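Local coordinates for protein synthesis inhibitor I (Hordeum vulgare, PDB 4FBC) that belongs to the ribosome-inactivating protein family and, as a single chain, holds adenosine monophosphate in a pocket, at residues R179-V183 against Q210-W214; S24-Y28 against V187-L191; Y112-G116 against Q160-R164; P13-F19 against W64-K70. The protein carries 3 engineered substitutions. One frame throughout, in Å; residues are numbered along the deposited sequence.

Contact 1 of 4, residues R179-V183 against Q210-W214; sequences RFQTV and QVNGW. With AMP (adenosine monophosphate), chain E.
R179 and F180, at the break between helices 157-179 and 181-190, face W214 at the start of helix 214-225 and V211 of helix 205-211, R179 CA and W214 CA being 7.7 Å apart. R179 and W214 line the adenosine monophosphate pocket in this ribosome-inactivating fold. The chain of R179, extended from CG to NE, runs over one face of the W214 indole: CD sits 3.7 Å from the centroid of the six-membered ring. CZ makes an off-centre cation-pi contact there, the guanidinium plane being turned 43° from the indole. An arginine suits the place because its methylenes pack on the indole while the guanidinium carries donors to the ligand. N86 O accepts from NH2, and E176 forms a salt bridge with NH1; with W214 beneath, they fix the head so that NH1 also donates to AMP N3, 3.2 Å away. W214 NE1 is held by I257 O. Behind them F180, a flat, apolar ring suited to burial between Q210, V211 and W214, lays one face against Q210 CB while its CZ meets W214 CD1 at 3.7 Å, the two rings inclined at 71°. Farther on, T182 OG1 donates to Q210 OE1 over 2.6 Å.

Contact 2 of 4, residues S24-Y28 against V187-L191; sequences SSADY and VAGLL
S25 and Y28 lie one turn apart on the first turn of helix 25-39 and both turn toward V187, A188 and L191, where helix 181-190 ends: a helix-to-helix contact between the start of one and the finish of the other. The Y28 side chain stands at about a right angle to those of V187 and L191. With CG anti to the backbone N (chi1 171°), the ring is carried across the neighbouring helix, and V187 CG1 presses on its phenol end, 3.4 Å from CZ. At the other end L191 CD1 lies 3.7 Å from Y28 CB, and A188 CB touches CD2 between them. A tyrosine fits because its long flat ring spans three small or branched partners while OH, still in contact with V187 CG1, bonds to M173 O of helix 157-179. Small residues let the backbones close in, to 5.1 Å between the CA atoms of S25 and A188. S24 is the N-cap of helix 25-39, its OG accepting from D27 N. S25 OG instead donates to A188 O over 2.6 Å, arriving above the carbonyl plane, while L191 N reaches the same oxygen from the opposite face at 3.3 Å.

Contact 3 of 4, residues Y112-G116 against Q160-R164; sequences YVGFG and QQQAR
F115, in the loop that follows the edge strand 111-112 of the main sheet, pushes its ring against Q160, A163 and R164 near the start of helix 157-179, a loop-on-helix packing. Three kinds of interaction hold it. The first is CH-pi: the phenyl ring is sandwiched, with V113 CG1 from its own loop covering one face and R164 CG making a CH-pi contact over the centre of the other, 3.7 Å from the centroid and 5° off the normal. The second is van der Waals packing. With CG between the backbone N and the carbonyl carbon (chi1 52°), the ring brings CZ to 3.8 Å from A163 CB, where a small alanine lets it approach the helix backbone; R164 slides past F115 in the opposite direction until one guanidinium face packs on F115 CB. The third is polar. G114 suits the turn here, at a phi of 114°, because glycine has no CB to press on V113 O and Q160 NE2. Q160 is bent at chi2: OE1 accepts from R149 NH2, and NE2 lies near the plane of the F115 ring, 3.3 Å from CD2, while donating to V113 O over 3.2 Å.

Contact 4 of 4, residues P13-F19 against W64-K70; sequences PLFTATF and WFHVVLK
A parallel strand pair at one border of the main mixed sheet joins T16-F19 to H66-L69 in direct register, the axes of 16-19 and 64-70 approaching to 4.6 Å. The backbone bonds swing from one strand to the other, A17 N giving to H66 O, V68 N to A17 O, F19 N to V68 O and K70 N to F19 O. Toward P13 the bonding continues, with L14 N donating to W64 O over 2.8 Å and F15 O accepting from H66 N. Helix 25-39 links these two parallel neighbours as a beta-alpha-beta crossover, and it packs on the sheet face bearing A17, where the small alanine lies close beneath F31 and I35. On that side F15 and F65 point the same way, their planes 9° apart but slid so that the rings scarcely overlap; F65 CB instead sits over the F15 ring, 3.7 Å from its centroid. On the opposite face, with H66 and T18, beta-branched T16 and V68, well suited to extended backbone, meet through CG2 atoms. P13 lays CG over the centre of the H66 imidazole, 3.8 Å from the centroid. H66 NE2 is bonded to V10 O, and ND1 meets, at 2.7 Å, a water that also reaches T16 OG1.

Overall arrangement
Contact 1 is the one that touches adenosine monophosphate, contributing R179 and W214 to a pocket completed by I87, Y88, L89, E90, G117 and L171. Contacts 1 and 2 sit at the two ends of helix 181-190, their centres 17 Å apart. Contact 2 in turn meets contact 4: F19 CE1 lies 3.6 Å from Y28 CA, so helix 25-39 touches both the edge strand and helix 181-190. Contact 3 stands apart, its centre 24 Å from that of contact 1, yet helix 157-179 runs from Q160 to R179 and so joins the two. The side chains of W64 in contact 4 and F115 in contact 3 lie about 8 Å and 10 Å from the nucleotide.

Contact 1 of 4, residues R179-V183 against Q210-W214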
loop_
_atom_site.group_PDB
_atom_site.type_symbol
_atom_site.label_atom_id
_atom_site.label_comp_id
_atom_site.label_asym_id
_atom_site.label_seq_id
_atom_site.Cartn_x
_atom_site.Cartn_y
_atom_site.Cartn_z
ATOM N N ARG A 179 4.435 -0.973 1.352
ATOM C CA ARG A 179 5.485 -0.494 0.460
ATOM C C ARG A 179 6.825 -0.214 1.135
ATOM O O ARG A 179 7.875 -0.405 0.523
ATOM C CB ARG A 179 5.029 0.778 -0.244
ATOM C CG ARG A 179 3.980 0.536 -1.319
ATOM C CD ARG A 179 3.332 1.851 -1.700
ATOM N NE ARG A 179 2.374 1.695 -2.800
ATOM C CZ ARG A 179 1.309 2.471 -2.972
ATOM N NH1 ARG A 179 1.063 3.452 -2.118
ATOM N NH2 ARG A 179 0.498 2.273 -4.008
ATOM N N PHE A 180 6.791 0.252 2.380
ATOM C CA PHE A 180 7.994 0.759 3.044
ATOM C C PHE A 180 8.221 0.174 4.423
ATOM O O PHE A 180 7.333 0.233 5.274
ATOM C CB PHE A 180 7.920 2.284 3.190
ATOM C CG PHE A 180 7.846 3.002 1.889
ATOM C CD1 PHE A 180 8.982 3.145 1.102
ATOM C CD2 PHE A 180 6.638 3.512 1.439
ATOM C CE1 PHE A 180 8.909 3.798 -0.120
ATOM C CE2 PHE A 180 6.562 4.162 0.224
ATOM C CZ PHE A 180 7.700 4.306 -0.549
ATOM N N GLN A 181 9.415 -0.370 4.638
ATOM C CA GLN A 181 9.803 -0.886 5.960
ATOM C C GLN A 181 9.901 0.236 6.981
ATOM O O GLN A 181 9.734 0.017 8.184
ATOM C CB GLN A 181 11.146 -1.623 5.882
ATOM C CG GLN A 181 11.170 -2.782 4.882
ATOM C CD GLN A 181 12.311 -3.739 5.149
ATOM O OE1 GLN A 181 12.324 -4.424 6.175
ATOM N NE2 GLN A 181 13.282 -3.787 4.241
ATOM N N THR A 182 10.196 1.438 6.505
ATOM C CA THR A 182 10.253 2.599 7.394
ATOM C C THR A 182 8.864 2.872 7.967
ATOM O O THR A 182 8.697 3.021 9.186
ATOM C CB THR A 182 10.745 3.835 6.649
ATOM O OG1 THR A 182 10.082 3.893 5.382
ATOM C CG2 THR A 182 12.259 3.783 6.434
ATOM N N VAL A 183 7.863 2.929 7.091
ATOM C CA VAL A 183 6.493 3.186 7.524
ATOM C C VAL A 183 5.911 2.049 8.380
ATOM O O VAL A 183 5.260 2.308 9.393
ATOM C CB VAL A 183 5.578 3.496 6.334
ATOM C CG1 VAL A 183 4.132 3.678 6.792
ATOM C CG2 VAL A 183 6.085 4.748 5.593
ATOM N N GLN A 210 9.673 9.494 0.892
ATOM C CA GLN A 210 9.597 8.096 0.463
ATOM C C GLN A 210 8.216 7.753 -0.079
ATOM O O GLN A 210 8.091 7.247 -1.206
ATOM C CB GLN A 210 9.950 7.161 1.632
ATOM C CG GLN A 210 11.417 7.226 2.069
ATOM C CD GLN A 210 11.616 6.754 3.495
ATOM O OE1 GLN A 210 10.755 6.078 4.060
ATOM N NE2 GLN A 210 12.742 7.121 4.089
ATOM N N VAL A 211 7.183 8.036 0.713
ATOM C CA VAL A 211 5.804 7.779 0.296
ATOM C C VAL A 211 5.480 8.467 -1.039
ATOM O O VAL A 211 4.852 7.869 -1.920
ATOM C CB VAL A 211 4.788 8.188 1.387
ATOM C CG1 VAL A 211 3.373 8.217 0.824
ATOM C CG2 VAL A 211 4.862 7.211 2.571
ATOM N N ASN A 212 5.946 9.703 -1.198
ATOM C CA ASN A 212 5.688 10.459 -2.429
ATOM C C ASN A 212 6.629 10.121 -3.600
ATOM O O ASN A 212 6.511 10.705 -4.685
ATOM C CB ASN A 212 5.706 11.968 -2.135
ATOM C CG ASN A 212 4.484 12.431 -1.352
ATOM O OD1 ASN A 212 3.417 11.809 -1.400
ATOM N ND2 ASN A 212 4.634 13.542 -0.631
ATOM N N GLY A 213 7.544 9.171 -3.393
ATOM C CA GLY A 213 8.508 8.787 -4.415
ATOM C C GLY A 213 8.790 7.288 -4.522
ATOM O O GLY A 213 9.917 6.875 -4.805
ATOM N N TRP A 214 7.767 6.471 -4.316
ATOM C CA TRP A 214 7.925 5.016 -4.341
ATOM C C TRP A 214 8.518 4.519 -5.663
ATOM O O TRP A 214 9.430 3.700 -5.675
ATOM C CB TRP A 214 6.572 4.359 -4.079
ATOM C CG TRP A 214 6.559 2.852 -4.019
ATOM C CD1 TRP A 214 7.457 2.032 -3.396
ATOM C CD2 TRP A 214 5.566 1.999 -4.594
ATOM N NE1 TRP A 214 7.083 0.713 -3.561
ATOM C CE2 TRP A 214 5.924 0.668 -4.286
ATOM C CE3 TRP A 214 4.405 2.233 -5.342
ATOM C CZ2 TRP A 214 5.163 -0.424 -4.708
ATOM C CZ3 TRP A 214 3.647 1.156 -5.748
ATOM C CH2 TRP A 214 4.025 -0.160 -5.436
HETATM P P AMP E . -0.036 8.554 -9.871
HETATM O O1P AMP E . -1.137 9.533 -9.517
HETATM O O2P AMP E . 1.149 9.063 -10.665
HETATM O O3P AMP E . -0.632 7.350 -10.571
HETATM O "O5'" AMP E . 0.480 7.833 -8.544
HETATM C "C5'" AMP E . 1.660 8.266 -7.880
HETATM C "C4'" AMP E . 1.857 7.525 -6.580
HETATM O "O4'" AMP E . 0.811 7.900 -5.645
HETATM C "C3'" AMP E . 1.759 6.005 -6.662
HETATM O "O3'" AMP E . 2.965 5.393 -7.097
HETATM C "C2'" AMP E . 1.345 5.612 -5.250
HETATM O "O2'" AMP E . 2.478 5.607 -4.381
HETATM C "C1'" AMP E . 0.436 6.786 -4.861
HETATM N N9 AMP E . -0.999 6.502 -5.103
HETATM C C8 AMP E . -1.787 7.112 -6.020
HETATM N N7 AMP E . -3.061 6.639 -5.986
HETATM C C5 AMP E . -3.110 5.702 -5.013
HETATM C C6 AMP E . -4.151 4.809 -4.434
HETATM N N6 AMP E . -5.426 4.823 -4.908
HETATM N N1 AMP E . -3.781 3.984 -3.416
HETATM C C2 AMP E . -2.515 3.958 -2.943
HETATM N N3 AMP E . -1.526 4.743 -3.414
HETATM C C4 AMP E . -1.756 5.625 -4.427
#

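Contact 2 of 4, residues S24-Y28 against V187-L191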
loop_
_atom_site.group_PDB
_atom_site.type_symbol
_atom_site.label_atom_id
_atom_site.label_comp_id
_atom_site.label_asym_id
_atom_site.label_seq_id
_atom_site.Cartn_x
_atom_site.Cartn_y
_atom_site.Cartn_z
ATOM N N SER A 24 -1.338 -7.426 18.638
ATOM C CA SER A 24 -0.013 -6.955 19.038
ATOM C C SER A 24 0.767 -6.353 17.881
ATOM O O SER A 24 0.447 -6.586 16.708
ATOM C CB SER A 24 0.818 -8.096 19.625
ATOM O OG SER A 24 1.156 -9.037 18.614
ATOM N N SER A 25 1.805 -5.601 18.233
ATOM C CA SER A 25 2.742 -5.031 17.269
ATOM C C SER A 25 3.398 -6.130 16.446
ATOM O O SER A 25 3.609 -5.974 15.241
ATOM C CB SER A 25 3.813 -4.217 18.000
ATOM O OG SER A 25 4.709 -3.615 17.090
ATOM N N ALA A 26 3.725 -7.248 17.091
ATOM C CA ALA A 26 4.324 -8.367 16.386
ATOM C C ALA A 26 3.377 -8.919 15.325
ATOM O O ALA A 26 3.803 -9.263 14.226
ATOM C CB ALA A 26 4.717 -9.465 17.362
ATOM N N ASP A 27 2.099 -9.033 15.673
ATOM C CA ASP A 27 1.103 -9.528 14.732
ATOM C C ASP A 27 0.892 -8.549 13.573
ATOM O O ASP A 27 0.626 -8.968 12.442
ATOM C CB ASP A 27 -0.231 -9.808 15.438
ATOM C CG ASP A 27 -0.163 -11.011 16.369
ATOM O OD1 ASP A 27 0.900 -11.658 16.431
ATOM O OD2 ASP A 27 -1.184 -11.305 17.029
ATOM N N TYR A 28 1.013 -7.258 13.854
ATOM C CA TYR A 28 0.930 -6.267 12.780
ATOM C C TYR A 28 2.088 -6.441 11.798
ATOM O O TYR A 28 1.890 -6.456 10.585
ATOM C CB TYR A 28 0.893 -4.845 13.348
ATOM C CG TYR A 28 1.016 -3.774 12.281
ATOM C CD1 TYR A 28 -0.091 -3.361 11.544
ATOM C CD2 TYR A 28 2.238 -3.184 12.012
ATOM C CE1 TYR A 28 0.021 -2.365 10.569
ATOM C CE2 TYR A 28 2.363 -2.194 11.047
ATOM C CZ TYR A 28 1.255 -1.802 10.324
ATOM O OH TYR A 28 1.398 -0.818 9.370
ATOM N N VAL A 187 4.689 2.459 12.275
ATOM C CA VAL A 187 3.376 2.068 12.765
ATOM C C VAL A 187 3.482 0.970 13.834
ATOM O O VAL A 187 2.777 1.008 14.841
ATOM C CB VAL A 187 2.454 1.610 11.625
ATOM C CG1 VAL A 187 1.150 1.064 12.185
ATOM C CG2 VAL A 187 2.187 2.775 10.665
ATOM N N ALA A 188 4.369 0.000 13.621
ATOM C CA ALA A 188 4.549 -1.078 14.595
ATOM C C ALA A 188 4.987 -0.479 15.924
ATOM O O ALA A 188 4.641 -0.993 16.990
ATOM C CB ALA A 188 5.596 -2.084 14.097
ATOM N N GLY A 189 5.741 0.615 15.850
ATOM C CA GLY A 189 6.267 1.280 17.033
ATOM C C GLY A 189 5.218 2.014 17.840
ATOM O O GLY A 189 5.438 2.313 19.019
ATOM N N LEU A 190 4.085 2.315 17.209
ATOM C CA LEU A 190 2.976 2.996 17.878
ATOM C C LEU A 190 2.007 2.020 18.546
ATOM O O LEU A 190 1.163 2.430 19.348
ATOM C CB LEU A 190 2.207 3.873 16.885
ATOM C CG LEU A 190 2.990 4.995 16.201
ATOM C CD1 LEU A 190 2.097 5.704 15.173
ATOM C CD2 LEU A 190 3.553 5.990 17.211
ATOM N N LEU A 191 2.120 0.736 18.209
ATOM C CA LEU A 191 1.198 -0.277 18.725
ATOM C C LEU A 191 1.755 -0.919 19.986
ATOM O O LEU A 191 2.851 -1.481 19.966
ATOM C CB LEU A 191 0.933 -1.349 17.667
ATOM C CG LEU A 191 0.351 -0.781 16.370
ATOM C CD1 LEU A 191 0.107 -1.878 15.367
ATOM C CD2 LEU A 191 -0.929 -0.005 16.653
#

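Contact 3 of 4, residues Y112-G116 against Q160-R164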
loop_
_atom_site.group_PDB
_atom_site.type_symbol
_atom_site.label_atom_id
_atom_site.label_comp_id
_atom_site.label_asym_id
_atom_site.label_seq_id
_atom_site.Cartn_x
_atom_site.Cartn_y
_atom_site.Cartn_z
ATOM N N TYR A 112 -19.602 5.522 -5.897
ATOM C CA TYR A 112 -18.509 6.477 -5.726
ATOM C C TYR A 112 -18.638 7.213 -4.399
ATOM O O TYR A 112 -19.711 7.738 -4.069
ATOM C CB TYR A 112 -18.456 7.465 -6.899
ATOM C CG TYR A 112 -17.319 8.461 -6.819
ATOM C CD1 TYR A 112 -15.997 8.031 -6.714
ATOM C CD2 TYR A 112 -17.564 9.830 -6.859
ATOM C CE1 TYR A 112 -14.956 8.933 -6.640
ATOM C CE2 TYR A 112 -16.528 10.745 -6.791
ATOM C CZ TYR A 112 -15.223 10.287 -6.680
ATOM O OH TYR A 112 -14.181 11.183 -6.615
ATOM N N VAL A 113 -17.549 7.244 -3.627
ATOM C CA VAL A 113 -17.592 7.806 -2.277
ATOM C C VAL A 113 -17.643 9.341 -2.229
ATOM O O VAL A 113 -18.004 9.933 -1.197
ATOM C CB VAL A 113 -16.415 7.272 -1.414
ATOM C CG1 VAL A 113 -15.106 7.911 -1.834
ATOM C CG2 VAL A 113 -16.682 7.511 0.072
ATOM N N GLY A 114 -17.299 9.989 -3.339
ATOM C CA GLY A 114 -17.347 11.441 -3.409
ATOM C C GLY A 114 -16.006 12.139 -3.558
ATOM O O GLY A 114 -15.952 13.358 -3.763
ATOM N N PHE A 115 -14.921 11.367 -3.470
ATOM C CA PHE A 115 -13.564 11.911 -3.581
ATOM C C PHE A 115 -12.605 10.812 -4.041
ATOM O O PHE A 115 -12.945 9.623 -3.971
ATOM C CB PHE A 115 -13.099 12.500 -2.240
ATOM C CG PHE A 115 -13.248 11.554 -1.081
ATOM C CD1 PHE A 115 -12.272 10.599 -0.818
ATOM C CD2 PHE A 115 -14.366 11.613 -0.261
ATOM C CE1 PHE A 115 -12.416 9.720 0.240
ATOM C CE2 PHE A 115 -14.516 10.743 0.797
ATOM C CZ PHE A 115 -13.540 9.794 1.051
ATOM N N GLY A 116 -11.423 11.207 -4.509
ATOM C CA GLY A 116 -10.452 10.273 -5.059
ATOM C C GLY A 116 -9.447 9.753 -4.044
ATOM O O GLY A 116 -9.491 10.133 -2.868
ATOM N N GLN A 160 -17.971 13.679 4.862
ATOM C CA GLN A 160 -16.971 13.501 3.810
ATOM C C GLN A 160 -15.578 13.772 4.347
ATOM O O GLN A 160 -14.631 13.055 4.020
ATOM C CB GLN A 160 -17.254 14.423 2.618
ATOM C CG GLN A 160 -18.471 14.035 1.802
ATOM C CD GLN A 160 -18.261 12.762 1.004
ATOM O OE1 GLN A 160 -18.840 11.721 1.312
ATOM N NE2 GLN A 160 -17.438 12.843 -0.030
ATOM N N GLN A 161 -15.448 14.812 5.165
ATOM C CA GLN A 161 -14.159 15.121 5.772
ATOM C C GLN A 161 -13.700 13.970 6.669
ATOM O O GLN A 161 -12.539 13.562 6.610
ATOM C CB GLN A 161 -14.207 16.439 6.544
ATOM C CG GLN A 161 -12.837 16.953 6.952
ATOM C CD GLN A 161 -11.791 16.764 5.857
ATOM O OE1 GLN A 161 -12.004 17.130 4.694
ATOM N NE2 GLN A 161 -10.655 16.180 6.225
ATOM N N GLN A 162 -14.615 13.441 7.479
ATOM C CA GLN A 162 -14.331 12.241 8.270
ATOM C C GLN A 162 -13.890 11.076 7.385
ATOM O O GLN A 162 -12.914 10.385 7.693
ATOM C CB GLN A 162 -15.553 11.814 9.093
ATOM C CG GLN A 162 -15.399 10.404 9.682
ATOM C CD GLN A 162 -16.589 9.950 10.510
ATOM O OE1 GLN A 162 -16.550 9.992 11.741
ATOM N NE2 GLN A 162 -17.643 9.490 9.841
ATOM N N ALA A 163 -14.606 10.860 6.285
ATOM C CA ALA A 163 -14.285 9.754 5.386
ATOM C C ALA A 163 -12.922 9.936 4.717
ATOM O O ALA A 163 -12.182 8.966 4.560
ATOM C CB ALA A 163 -15.379 9.573 4.338
ATOM N N ARG A 164 -12.596 11.165 4.308
ATOM C CA ARG A 164 -11.273 11.450 3.735
ATOM C C ARG A 164 -10.142 11.089 4.701
ATOM O O ARG A 164 -9.171 10.418 4.328
ATOM C CB ARG A 164 -11.135 12.929 3.351
ATOM C CG ARG A 164 -11.754 13.325 2.009
ATOM C CD ARG A 164 -11.500 14.804 1.739
ATOM N NE ARG A 164 -11.755 15.191 0.352
ATOM C CZ ARG A 164 -12.905 15.701 -0.077
ATOM N NH1 ARG A 164 -13.903 15.885 0.777
ATOM N NH2 ARG A 164 -13.058 16.031 -1.358
#

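Contact 4 of 4, residues P13-F19 against W64-K70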
loop_
_atom_site.group_PDB
_atom_site.type_symbol
_atom_site.label_atom_id
_atom_site.label_comp_id
_atom_site.label_asym_id
_atom_site.label_seq_id
_atom_site.Cartn_x
_atom_site.Cartn_y
_atom_site.Cartn_z
ATOM N N PRO A 13 -10.396 -11.908 -5.042
ATOM C CA PRO A 13 -9.040 -11.547 -4.612
ATOM C C PRO A 13 -8.060 -12.709 -4.755
ATOM O O PRO A 13 -8.447 -13.861 -4.556
ATOM C CB PRO A 13 -9.228 -11.205 -3.129
ATOM C CG PRO A 13 -10.435 -12.008 -2.711
ATOM C CD PRO A 13 -11.339 -11.982 -3.909
ATOM N N LEU A 14 -6.813 -12.408 -5.102
ATOM C CA LEU A 14 -5.772 -13.432 -5.174
ATOM C C LEU A 14 -5.451 -13.998 -3.787
ATOM O O LEU A 14 -5.050 -15.159 -3.657
ATOM C CB LEU A 14 -4.511 -12.861 -5.831
ATOM C CG LEU A 14 -4.694 -12.561 -7.319
ATOM C CD1 LEU A 14 -3.609 -11.634 -7.830
ATOM C CD2 LEU A 14 -4.700 -13.866 -8.110
ATOM N N PHE A 15 -5.626 -13.161 -2.766
ATOM C CA PHE A 15 -5.510 -13.563 -1.370
ATOM C C PHE A 15 -6.193 -12.533 -0.484
ATOM O O PHE A 15 -6.528 -11.430 -0.933
ATOM C CB PHE A 15 -4.038 -13.733 -0.949
ATOM C CG PHE A 15 -3.233 -12.462 -1.004
ATOM C CD1 PHE A 15 -2.638 -12.059 -2.188
ATOM C CD2 PHE A 15 -3.067 -11.675 0.129
ATOM C CE1 PHE A 15 -1.904 -10.892 -2.258
ATOM C CE2 PHE A 15 -2.319 -10.497 0.076
ATOM C CZ PHE A 15 -1.736 -10.107 -1.115
ATOM N N THR A 16 -6.404 -12.900 0.774
ATOM C CA THR A 16 -6.932 -11.964 1.751
ATOM C C THR A 16 -5.994 -11.914 2.952
ATOM O O THR A 16 -5.609 -12.955 3.490
ATOM C CB THR A 16 -8.354 -12.336 2.204
ATOM O OG1 THR A 16 -9.248 -12.243 1.083
ATOM C CG2 THR A 16 -8.833 -11.388 3.296
ATOM N N ALA A 17 -5.606 -10.706 3.348
ATOM C CA ALA A 17 -4.832 -10.514 4.574
ATOM C C ALA A 17 -5.745 -9.909 5.624
ATOM O O ALA A 17 -6.484 -8.969 5.341
ATOM C CB ALA A 17 -3.623 -9.602 4.322
ATOM N N THR A 18 -5.693 -10.431 6.847
ATOM C CA THR A 18 -6.605 -9.978 7.885
ATOM C C THR A 18 -5.823 -9.478 9.092
ATOM O O THR A 18 -4.820 -10.083 9.487
ATOM C CB THR A 18 -7.577 -11.109 8.304
ATOM O OG1 THR A 18 -8.404 -11.465 7.187
ATOM C CG2 THR A 18 -8.471 -10.668 9.452
ATOM N N PHE A 19 -6.259 -8.353 9.651
ATOM C CA PHE A 19 -5.656 -7.839 10.873
ATOM C C PHE A 19 -6.726 -7.401 11.866
ATOM O O PHE A 19 -7.664 -6.683 11.521
ATOM C CB PHE A 19 -4.699 -6.678 10.567
ATOM C CG PHE A 19 -4.018 -6.110 11.787
ATOM C CD1 PHE A 19 -3.146 -6.891 12.541
ATOM C CD2 PHE A 19 -4.248 -4.797 12.181
ATOM C CE1 PHE A 19 -2.512 -6.371 13.665
ATOM C CE2 PHE A 19 -3.618 -4.261 13.308
ATOM C CZ PHE A 19 -2.750 -5.055 14.055
ATOM N N TRP A 64 -6.266 -8.328 -8.039
ATOM C CA TRP A 64 -6.659 -7.653 -6.796
ATOM C C TRP A 64 -6.400 -8.527 -5.577
ATOM O O TRP A 64 -6.354 -9.750 -5.691
ATOM C CB TRP A 64 -8.157 -7.322 -6.840
ATOM C CG TRP A 64 -8.504 -6.347 -7.934
ATOM C CD1 TRP A 64 -8.723 -6.633 -9.250
ATOM C CD2 TRP A 64 -8.653 -4.927 -7.799
ATOM N NE1 TRP A 64 -9.000 -5.476 -9.944
ATOM C CE2 TRP A 64 -8.970 -4.417 -9.072
ATOM C CE3 TRP A 64 -8.562 -4.045 -6.724
ATOM C CZ2 TRP A 64 -9.181 -3.055 -9.299
ATOM C CZ3 TRP A 64 -8.773 -2.691 -6.948
ATOM C CH2 TRP A 64 -9.082 -2.212 -8.227
ATOM N N PHE A 65 -6.202 -7.897 -4.417
ATOM C CA PHE A 65 -6.273 -8.620 -3.145
ATOM C C PHE A 65 -7.171 -7.869 -2.178
ATOM O O PHE A 65 -7.500 -6.704 -2.413
ATOM C CB PHE A 65 -4.879 -8.921 -2.543
ATOM C CG PHE A 65 -4.128 -7.713 -2.032
ATOM C CD1 PHE A 65 -3.418 -6.900 -2.912
ATOM C CD2 PHE A 65 -4.063 -7.438 -0.669
ATOM C CE1 PHE A 65 -2.694 -5.798 -2.454
ATOM C CE2 PHE A 65 -3.338 -6.333 -0.193
ATOM C CZ PHE A 65 -2.653 -5.514 -1.090
ATOM N N HIS A 66 -7.603 -8.548 -1.120
ATOM C CA HIS A 66 -8.380 -7.917 -0.060
ATOM C C HIS A 66 -7.592 -7.804 1.232
ATOM O O HIS A 66 -6.774 -8.666 1.562
ATOM C CB HIS A 66 -9.668 -8.693 0.218
ATOM C CG HIS A 66 -10.696 -8.554 -0.860
ATOM N ND1 HIS A 66 -11.930 -9.167 -0.795
ATOM C CD2 HIS A 66 -10.671 -7.873 -2.031
ATOM C CE1 HIS A 66 -12.621 -8.870 -1.882
ATOM N NE2 HIS A 66 -11.879 -8.090 -2.650
ATOM N N VAL A 67 -7.836 -6.716 1.947
ATOM C CA VAL A 67 -7.398 -6.594 3.328
ATOM C C VAL A 67 -8.647 -6.477 4.181
ATOM O O VAL A 67 -9.538 -5.667 3.893
ATOM C CB VAL A 67 -6.475 -5.386 3.530
ATOM C CG1 VAL A 67 -6.322 -5.060 5.021
ATOM C CG2 VAL A 67 -5.116 -5.664 2.903
ATOM N N VAL A 68 -8.731 -7.304 5.215
ATOM C CA VAL A 68 -9.851 -7.220 6.146
ATOM C C VAL A 68 -9.370 -6.710 7.496
ATOM O O VAL A 68 -8.471 -7.299 8.105
ATOM C CB VAL A 68 -10.543 -8.576 6.313
ATOM C CG1 VAL A 68 -11.602 -8.494 7.396
ATOM C CG2 VAL A 68 -11.168 -9.000 4.990
ATOM N N LEU A 69 -9.964 -5.610 7.948
ATOM C CA LEU A 69 -9.593 -4.980 9.204
ATOM C C LEU A 69 -10.738 -5.146 10.194
ATOM O O LEU A 69 -11.843 -4.655 9.964
ATOM C CB LEU A 69 -9.276 -3.497 8.995
ATOM C CG LEU A 69 -8.112 -3.197 8.048
ATOM C CD1 LEU A 69 -7.938 -1.694 7.848
ATOM C CD2 LEU A 69 -6.814 -3.826 8.566
ATOM N N LYS A 70 -10.469 -5.837 11.299
ATOM C CA LYS A 70 -11.507 -6.185 12.266
ATOM C C LYS A 70 -11.364 -5.401 13.571
ATOM O O LYS A 70 -10.263 -5.248 14.089
ATOM C CB LYS A 70 -11.453 -7.691 12.548
ATOM C CG LYS A 70 -11.660 -8.545 11.302
ATOM C CD LYS A 70 -11.322 -10.013 11.534
ATOM C CE LYS A 70 -12.148 -10.610 12.655
ATOM N NZ LYS A 70 -12.083 -12.098 12.652
HETATM O O HOH W 1 -12.246 -10.984 1.212
#